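Local atomic coordinates of purine nucleoside phosphorylase (Schistosoma mansoni, PDB entry 5TBS), a protein that probably catalyses the reversible phosphorolysis of purine nucleosides such as inosine and guanosine, releasing the free base and a ribose 1-phosphate. Residues I115-G120 with M221-E226. Sequence-based numbering, arbitrary orientation.
Sequences ITNLAG and MSTVPE. With ADE (adenine), chain B.
The flat amide of Asn117 meets Thr223 at its nitrogen edge: Asn117 ND2 donates to Thr223 OG1 at 2.8 Å. The bond is bent (144° at the hydrogen), the hydroxyl tilted 24° out of the amide plane. Asn117 CG sits between its backbone N and carbonyl carbon, laying the amide beside Thr223, and chi2 62° turns ND2 onto OG1. Ser241 bonds the amide oxygen, so both polar ends are used, as suits a buried asparagine; Tyr194 and Ile134 pack on its side chain. Thr223 OG1 also shares a hydrogen bond with Ser222 OG at 3.3 Å, either able to donate, and Arg86 adds a weak one, partners fitting a buried threonine. Adenine has Ala119 and Gly120 on one face; Gly120 CA lies 3.5 Å from adenine N6, a closeness suiting glycine. On the opposite face, Met221 CE, ending an extended, unbranched thioether chain, reaches adenine C8 at 3.7 Å. At the edge, N9, where a nucleoside's ribose would attach, donates to a water that also accepts from Met221 N and donates to Leu118 O; Asn245 OD1 bonds the base too. Strand 112-121 belongs to the mixed sheet of the phosphorylase superfamily fold, and Thr223 precedes helix 224-232. Beside the polar pair, Ile115 CG2 lies 4.0 Å from the Thr223 methyl, CG2, branched residues suiting this apolar flank.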
ATOM      1  N   ILE A 115      -4.027 -22.808 -10.327  1.00 18.25           N
ATOM      2  CA  ILE A 115      -2.900 -22.154  -9.655  1.00 23.99           C
ATOM      3  C   ILE A 115      -2.624 -22.833  -8.315  1.00 28.99           C
ATOM      4  O   ILE A 115      -3.556 -23.044  -7.525  1.00 27.47           O
ATOM      5  CB  ILE A 115      -3.184 -20.666  -9.382  1.00 27.07           C
ATOM      6  CG1 ILE A 115      -3.690 -19.941 -10.611  1.00 28.70           C
ATOM      7  CG2 ILE A 115      -1.923 -20.004  -8.773  1.00 24.62           C
ATOM      8  CD1 ILE A 115      -4.194 -18.555 -10.246  1.00 28.71           C
ATOM      9  N   THR A 116      -1.342 -23.131  -8.028  1.00 23.80           N
ATOM     10  CA  THR A 116      -0.990 -23.562  -6.677  1.00 24.02           C
ATOM     11  C   THR A 116       0.084 -22.647  -6.090  1.00 24.52           C
ATOM     12  O   THR A 116       0.827 -21.969  -6.821  1.00 25.02           O
ATOM     13  CB  THR A 116      -0.504 -25.019  -6.646  1.00 27.98           C
ATOM     14  OG1 THR A 116       0.716 -25.120  -7.406  1.00 25.57           O
ATOM     15  CG2 THR A 116      -1.570 -26.005  -7.184  1.00 24.12           C
ATOM     16  N   ASN A 117       0.140 -22.588  -4.757  1.00 21.93           N
ATOM     17  CA  ASN A 117       1.143 -21.778  -4.060  1.00 23.78           C
ATOM     18  C   ASN A 117       1.441 -22.417  -2.701  1.00 24.12           C
ATOM     19  O   ASN A 117       0.718 -23.309  -2.242  1.00 22.77           O
ATOM     20  CB  ASN A 117       0.686 -20.293  -3.862  1.00 25.20           C
ATOM     21  CG  ASN A 117      -0.613 -20.159  -3.023  1.00 28.20           C
ATOM     22  OD1 ASN A 117      -0.657 -20.535  -1.869  1.00 28.27           O
ATOM     23  ND2 ASN A 117      -1.666 -19.604  -3.614  1.00 36.93           N
ATOM     24  N   LEU A 118       2.525 -21.936  -2.069  1.00 18.72           N
ATOM     25  CA  LEU A 118       2.849 -22.174  -0.665  1.00 21.20           C
ATOM     26  C   LEU A 118       2.408 -20.963   0.166  1.00 26.28           C
ATOM     27  O   LEU A 118       2.573 -19.831  -0.278  1.00 25.35           O
ATOM     28  CB  LEU A 118       4.361 -22.362  -0.489  1.00 22.85           C
ATOM     29  CG  LEU A 118       5.098 -23.674  -0.812  1.00 31.03           C
ATOM     30  CD1 LEU A 118       4.592 -24.820   0.033  1.00 35.93           C
ATOM     31  CD2 LEU A 118       5.055 -24.006  -2.243  1.00 28.70           C
ATOM     32  N   ALA A 119       1.898 -21.199   1.385  1.00 19.98           N
ATOM     33  CA  ALA A 119       1.311 -20.121   2.187  1.00 19.45           C
ATOM     34  C   ALA A 119       1.417 -20.441   3.677  1.00 24.26           C
ATOM     35  O   ALA A 119       1.658 -21.594   4.078  1.00 20.84           O
ATOM     36  CB  ALA A 119      -0.164 -19.874   1.780  1.00 14.35           C
ATOM     37  N   GLY A 120       1.275 -19.409   4.511  1.00 18.44           N
ATOM     38  CA  GLY A 120       1.246 -19.618   5.959  1.00 22.51           C
ATOM     39  C   GLY A 120      -0.181 -19.818   6.458  1.00 23.31           C
ATOM     40  O   GLY A 120      -1.109 -19.197   5.963  1.00 21.61           O
ATOM     41  N   MET A 221       2.189 -14.616  -0.691  1.00 14.19           N
ATOM     42  CA  MET A 221       2.846 -13.532  -1.439  1.00 12.66           C
ATOM     43  C   MET A 221       2.580 -13.591  -2.946  1.00 19.70           C
ATOM     44  O   MET A 221       3.293 -12.915  -3.723  1.00 16.90           O
ATOM     45  CB  MET A 221       4.369 -13.568  -1.195  1.00 17.00           C
ATOM     46  CG  MET A 221       4.793 -13.424   0.258  1.00 19.70           C
ATOM     47  SD  MET A 221       6.601 -13.566   0.445  1.00 20.03           S
ATOM     48  CE  MET A 221       6.679 -13.885   2.210  1.00 19.50           C
ATOM     49  N   SER A 222       1.557 -14.335  -3.377  1.00 15.72           N
ATOM     50  CA  SER A 222       1.341 -14.507  -4.809  1.00 15.51           C
ATOM     51  C   SER A 222      -0.154 -14.689  -5.089  1.00 18.29           C
ATOM     52  O   SER A 222      -1.009 -14.379  -4.245  1.00 21.14           O
ATOM     53  CB  SER A 222       2.193 -15.682  -5.330  1.00 19.32           C
ATOM     54  OG  SER A 222       1.761 -16.903  -4.759  1.00 27.52           O
ATOM     55  N   THR A 223      -0.461 -15.103  -6.332  1.00 19.40           N
ATOM     56  CA  THR A 223      -1.753 -15.652  -6.751  1.00 22.60           C
ATOM     57  C   THR A 223      -2.850 -14.592  -6.964  1.00 21.97           C
ATOM     58  O   THR A 223      -3.500 -14.581  -8.015  1.00 19.89           O
ATOM     59  CB  THR A 223      -2.207 -16.721  -5.748  1.00 23.09           C
ATOM     60  OG1 THR A 223      -1.235 -17.764  -5.727  1.00 26.04           O
ATOM     61  CG2 THR A 223      -3.550 -17.363  -6.191  1.00 18.93           C
ATOM     62  N   VAL A 224      -3.097 -13.705  -5.994  1.00 17.99           N
ATOM     63  CA  VAL A 224      -4.147 -12.663  -6.182  1.00 15.11           C
ATOM     64  C   VAL A 224      -3.940 -11.819  -7.437  1.00 20.10           C
ATOM     65  O   VAL A 224      -4.923 -11.583  -8.167  1.00 16.13           O
ATOM     66  CB  VAL A 224      -4.287 -11.822  -4.903  1.00 17.30           C
ATOM     67  CG1 VAL A 224      -5.104 -10.551  -5.112  1.00 15.45           C
ATOM     68  CG2 VAL A 224      -4.946 -12.688  -3.782  1.00 16.68           C
ATOM     69  N   PRO A 225      -2.729 -11.355  -7.786  1.00 19.05           N
ATOM     70  CA  PRO A 225      -2.595 -10.619  -9.070  1.00 15.83           C
ATOM     71  C   PRO A 225      -3.035 -11.417 -10.290  1.00 15.52           C
ATOM     72  O   PRO A 225      -3.795 -10.894 -11.130  1.00 17.51           O
ATOM     73  CB  PRO A 225      -1.085 -10.282  -9.129  1.00 15.15           C
ATOM     74  CG  PRO A 225      -0.643 -10.204  -7.659  1.00 21.75           C
ATOM     75  CD  PRO A 225      -1.455 -11.377  -7.031  1.00 18.33           C
ATOM     76  N   GLU A 226      -2.603 -12.684 -10.408  1.00 19.66           N
ATOM     77  CA  GLU A 226      -3.012 -13.516 -11.546  1.00 16.89           C
ATOM     78  C   GLU A 226      -4.515 -13.778 -11.539  1.00 21.35           C
ATOM     79  O   GLU A 226      -5.135 -13.813 -12.605  1.00 20.96           O
ATOM     80  CB  GLU A 226      -2.258 -14.864 -11.556  1.00 17.15           C
ATOM     81  CG  GLU A 226      -0.723 -14.746 -11.718  1.00 23.42           C
ATOM     82  CD  GLU A 226       0.060 -14.745 -10.395  1.00 45.45           C
ATOM     83  OE1 GLU A 226      -0.371 -14.096  -9.416  1.00 31.64           O
ATOM     84  OE2 GLU A 226       1.122 -15.421 -10.339  1.00 56.03           O
TER
HETATM   85  N9  ADE B 301       4.204 -16.916   2.309  1.00 30.36           N
HETATM   86  C8  ADE B 301       3.879 -16.003   3.263  1.00 27.52           C
HETATM   87  N7  ADE B 301       3.946 -16.480   4.488  1.00 28.65           N
HETATM   88  C5  ADE B 301       4.360 -17.790   4.324  1.00 23.49           C
HETATM   89  C6  ADE B 301       4.629 -18.844   5.256  1.00 30.75           C
HETATM   90  N6  ADE B 301       4.535 -18.704   6.591  1.00 34.14           N
HETATM   91  N1  ADE B 301       5.023 -20.035   4.750  1.00 32.44           N
HETATM   92  C2  ADE B 301       5.131 -20.175   3.411  1.00 30.15           C
HETATM   93  N3  ADE B 301       4.891 -19.273   2.442  1.00 27.97           N
HETATM   94  C4  ADE B 301       4.515 -18.083   2.978  1.00 26.55           C
HETATM   95  O   HOH W   1       3.689 -17.216  -0.316  1.00 26.91           O
HETATM   96  O   HOH W   2       1.246 -17.877  -1.787  1.00 35.97           O